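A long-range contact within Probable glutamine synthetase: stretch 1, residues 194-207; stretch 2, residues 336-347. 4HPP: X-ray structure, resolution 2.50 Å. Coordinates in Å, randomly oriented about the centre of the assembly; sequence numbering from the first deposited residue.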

# COMPACT_ATOMS: atom_id res chain seq x y z
N GLN A 194 33.55 14.63 33.91
CA GLN A 194 34.36 14.34 35.07
C GLN A 194 33.78 13.22 35.91
O GLN A 194 32.62 13.19 36.13
CB GLN A 194 34.57 15.58 35.91
CG GLN A 194 35.67 15.44 36.96
CD GLN A 194 35.75 16.66 37.88
OE1 GLN A 194 36.54 16.70 38.84
NE2 GLN A 194 34.93 17.66 37.60
N GLY A 195 34.57 12.25 36.31
CA GLY A 195 34.08 11.24 37.21
C GLY A 195 32.95 10.38 36.66
O GLY A 195 33.08 9.76 35.59
N VAL A 196 31.87 10.32 37.44
CA VAL A 196 30.81 9.33 37.31
C VAL A 196 30.06 9.69 36.04
O VAL A 196 29.71 8.80 35.21
CB VAL A 196 29.86 9.33 38.53
CG1 VAL A 196 28.68 8.39 38.32
CG2 VAL A 196 30.58 8.92 39.82
N ALA A 197 29.88 10.99 35.87
CA ALA A 197 29.21 11.52 34.70
C ALA A 197 29.84 10.94 33.41
O ALA A 197 29.13 10.67 32.45
CB ALA A 197 29.18 13.06 34.70
N ALA A 198 31.15 10.69 33.42
CA ALA A 198 31.85 10.14 32.24
C ALA A 198 31.31 8.73 31.89
O ALA A 198 30.91 8.51 30.75
CB ALA A 198 33.37 10.15 32.42
N ALA A 199 31.22 7.83 32.88
CA ALA A 199 30.52 6.54 32.69
C ALA A 199 29.00 6.63 32.39
O ALA A 199 28.48 5.88 31.54
CB ALA A 199 30.78 5.61 33.86
N ASP A 200 28.30 7.56 33.04
CA ASP A 200 26.88 7.80 32.68
C ASP A 200 26.77 8.13 31.19
O ASP A 200 25.88 7.59 30.48
CB ASP A 200 26.26 8.92 33.50
CG ASP A 200 26.18 8.58 34.99
OD1 ASP A 200 25.76 9.46 35.77
OD2 ASP A 200 26.56 7.44 35.39
N ARG A 201 27.71 8.95 30.72
CA ARG A 201 27.74 9.31 29.28
C ARG A 201 27.90 8.04 28.41
O ARG A 201 27.14 7.84 27.44
CB ARG A 201 28.81 10.36 29.01
CG ARG A 201 28.84 10.98 27.63
CD ARG A 201 29.58 12.31 27.73
NE ARG A 201 28.74 13.31 28.42
CZ ARG A 201 28.97 14.62 28.57
NH1 ARG A 201 30.04 15.21 28.08
NH2 ARG A 201 28.09 15.35 29.22
N ALA A 202 28.80 7.15 28.80
CA ALA A 202 29.01 5.96 28.02
C ALA A 202 27.65 5.24 27.95
O ALA A 202 27.19 4.91 26.87
CB ALA A 202 30.07 5.11 28.65
N VAL A 203 26.94 5.12 29.07
CA VAL A 203 25.64 4.41 29.05
C VAL A 203 24.62 5.17 28.16
O VAL A 203 24.00 4.58 27.26
CB VAL A 203 25.05 4.19 30.47
CG1 VAL A 203 23.58 3.74 30.41
CG2 VAL A 203 25.90 3.22 31.27
N ASN A 204 24.47 6.48 28.42
CA ASN A 204 23.63 7.34 27.61
C ASN A 204 23.90 7.25 26.12
O ASN A 204 22.96 7.12 25.32
CB ASN A 204 23.84 8.79 27.99
CG ASN A 204 23.37 9.12 29.38
OD1 ASN A 204 22.53 8.45 29.95
ND2 ASN A 204 23.93 10.17 29.92
N VAL A 205 25.16 7.33 25.73
CA VAL A 205 25.49 7.15 24.29
C VAL A 205 24.96 5.80 23.73
O VAL A 205 24.50 5.76 22.58
CB VAL A 205 27.00 7.30 23.97
CG1 VAL A 205 27.30 6.79 22.59
CG2 VAL A 205 27.45 8.75 24.11
N ARG A 206 24.99 4.73 24.53
CA ARG A 206 24.53 3.45 24.01
C ARG A 206 23.00 3.36 23.94
O ARG A 206 22.41 2.80 22.95
CB ARG A 206 25.04 2.34 24.90
CG ARG A 206 26.54 2.21 24.83
CD ARG A 206 27.09 1.72 26.17
NE ARG A 206 28.55 1.62 26.10
CZ ARG A 206 29.29 0.73 26.76
NH1 ARG A 206 28.68 -0.17 27.53
NH2 ARG A 206 30.65 0.75 26.64
N GLU A 207 22.36 3.88 25.01
CA GLU A 207 20.96 3.68 25.13
C GLU A 207 20.21 4.56 24.12
O GLU A 207 19.17 4.13 23.54
CB GLU A 207 20.55 3.84 26.58
CG GLU A 207 21.09 2.69 27.43
CD GLU A 207 20.55 1.36 26.93
OE1 GLU A 207 21.34 0.43 26.78
OE2 GLU A 207 19.34 1.26 26.71
N MET A 336 38.90 -2.69 25.37
CA MET A 336 37.62 -2.44 26.00
C MET A 336 36.58 -2.52 24.92
O MET A 336 36.89 -2.22 23.77
CB MET A 336 37.62 -1.11 26.70
CG MET A 336 36.39 -0.95 27.56
SD MET A 336 36.27 0.68 28.34
CE MET A 336 37.30 0.52 29.82
N ASP A 337 35.39 -3.01 25.28
CA ASP A 337 34.29 -3.18 24.33
C ASP A 337 32.95 -2.82 24.99
O ASP A 337 32.92 -2.47 26.21
CB ASP A 337 34.31 -4.56 23.66
CG ASP A 337 34.15 -5.71 24.63
OD1 ASP A 337 35.04 -6.61 24.65
OD2 ASP A 337 33.13 -5.79 25.35
N ALA A 338 31.86 -2.83 24.21
CA ALA A 338 30.57 -2.35 24.78
C ALA A 338 29.79 -3.38 25.61
O ALA A 338 28.69 -3.07 26.12
CB ALA A 338 29.71 -1.78 23.70
N THR A 339 30.31 -4.61 25.74
CA THR A 339 29.69 -5.61 26.61
C THR A 339 30.02 -5.28 28.07
O THR A 339 29.47 -5.88 28.99
CB THR A 339 30.15 -7.06 26.32
OG1 THR A 339 31.55 -7.17 26.57
CG2 THR A 339 29.88 -7.43 24.90
N THR A 340 30.89 -4.30 28.29
CA THR A 340 31.16 -3.85 29.68
C THR A 340 30.05 -3.07 30.35
O THR A 340 29.10 -2.66 29.72
CB THR A 340 32.35 -2.89 29.75
OG1 THR A 340 32.09 -1.76 28.90
CG2 THR A 340 33.58 -3.64 29.34
N CYS A 341 30.19 -2.89 31.66
CA CYS A 341 29.44 -1.91 32.42
C CYS A 341 30.28 -0.61 32.58
O CYS A 341 31.18 -0.53 33.39
CB CYS A 341 28.98 -2.52 33.76
SG CYS A 341 28.57 -1.26 35.00
N PRO A 342 30.01 0.43 31.77
CA PRO A 342 30.88 1.65 31.82
C PRO A 342 31.50 2.02 33.20
O PRO A 342 32.71 2.27 33.29
CB PRO A 342 29.95 2.76 31.33
CG PRO A 342 28.98 2.06 30.43
CD PRO A 342 28.95 0.56 30.75
N HIS A 343 30.69 2.03 34.25
CA HIS A 343 31.13 2.27 35.65
C HIS A 343 32.04 1.28 36.21
O HIS A 343 32.96 1.65 36.91
CB HIS A 343 29.94 2.27 36.52
CG HIS A 343 28.85 3.15 36.00
ND1 HIS A 343 27.86 2.68 35.25
CD2 HIS A 343 28.64 4.52 36.14
CE1 HIS A 343 27.04 3.71 34.90
NE2 HIS A 343 27.52 4.83 35.46
N LEU A 344 31.78 -0.02 35.97
CA LEU A 344 32.67 -1.05 36.47
C LEU A 344 34.00 -1.02 35.72
O LEU A 344 35.08 -1.06 36.31
CB LEU A 344 31.99 -2.43 36.44
CG LEU A 344 32.87 -3.62 36.85
CD1 LEU A 344 33.20 -3.47 38.33
CD2 LEU A 344 32.21 -4.96 36.56
N ALA A 345 33.92 -0.88 34.41
CA ALA A 345 35.10 -0.83 33.59
C ALA A 345 35.96 0.35 33.95
O ALA A 345 37.15 0.15 34.20
CB ALA A 345 34.73 -0.82 32.12
N MET A 346 35.41 1.58 34.00
CA MET A 346 36.22 2.77 34.30
C MET A 346 36.80 2.66 35.72
O MET A 346 38.01 2.83 35.90
CB MET A 346 35.43 4.04 34.08
CG MET A 346 36.01 5.35 34.66
SD MET A 346 34.97 6.67 34.04
CE MET A 346 35.61 8.13 34.91
N ALA A 347 35.97 2.34 36.72
CA ALA A 347 36.42 2.02 38.09
C ALA A 347 37.61 1.08 38.12
O ALA A 347 38.59 1.35 38.80
CB ALA A 347 35.29 1.41 38.94

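The contact joins helix 196-207 to a turn and its following helix, which lie more than 130 residues further along the chain. The two helices run at 137° to each other, their axes approaching to 8.8 Å, and 504 Å² of surface is buried between the stretches.

Stretch 2 enters through a type I turn from D337 to T340 that carries several internal side-chain hydrogen bonds. D337 OD2 accepts from T339 N (3.1 Å) and, at a very short 2.4 Å, from T339 OG1, while T340 OG1 donates to D337 O at 2.9 Å. R206 lies against this turn. The guanidinium of R206 is held between A338, whose CA lies over one face, and P342, whose CG lies over the opposite face. The small side chain of A338 lies beside the guanidinium, R206 CZ being 4.0 Å from A338 CB. At the edge of the guanidinium, R206 NH1 donates a weak hydrogen bond to T340 O (3.3 Å, 144°). A338 O is as near, 3.2 Å from R206 NH1, but the angle is too poor for a bond.

C341 turns away from the contact and serves its own helix: C341 SG caps the N terminus by accepting from L344 N at 3.6 Å.

P342 is the centre of the packing. Its CA-to-CB bond points toward stretch 1, and the side chain sits as a knob among A199, A202, V203 and R206. P342 CB lies 3.6 Å from A202 CB and 3.9 Å from A199 CB, and P342 CG lies 3.4 Å from V203 CG2. The two alanines present only methyl groups to the proline, and the CA atoms of A199 and P342 are 5.0 Å apart.

H343 makes the shorter and straighter of the two hydrogen bonds across the stretches. Its CA-to-CB bond points sideways, but with chi1 at -49° (m) the ring end reaches stretch 1, where H343 NE2 donates to D200 OD2 at 2.8 Å and a nearly straight 173°. D200 likewise starts away from stretch 2, but its carboxylate comes nearer and meets the imidazole at its edge, near the ring plane. A199 CB covers one face of that ring, 3.3 Å from H343 CD2.

One turn on from P342, the CA-to-CB bond of M346 points toward stretch 1, and all three chi angles are t. This extended chain carries M346 CE to the start of the first helix, 3.9 Å from A198 CB and 3.1 Å from G195 O, while M346 SD lies 4.3 Å from A199 CB. G195 has positive phi, a conformation that favours glycine.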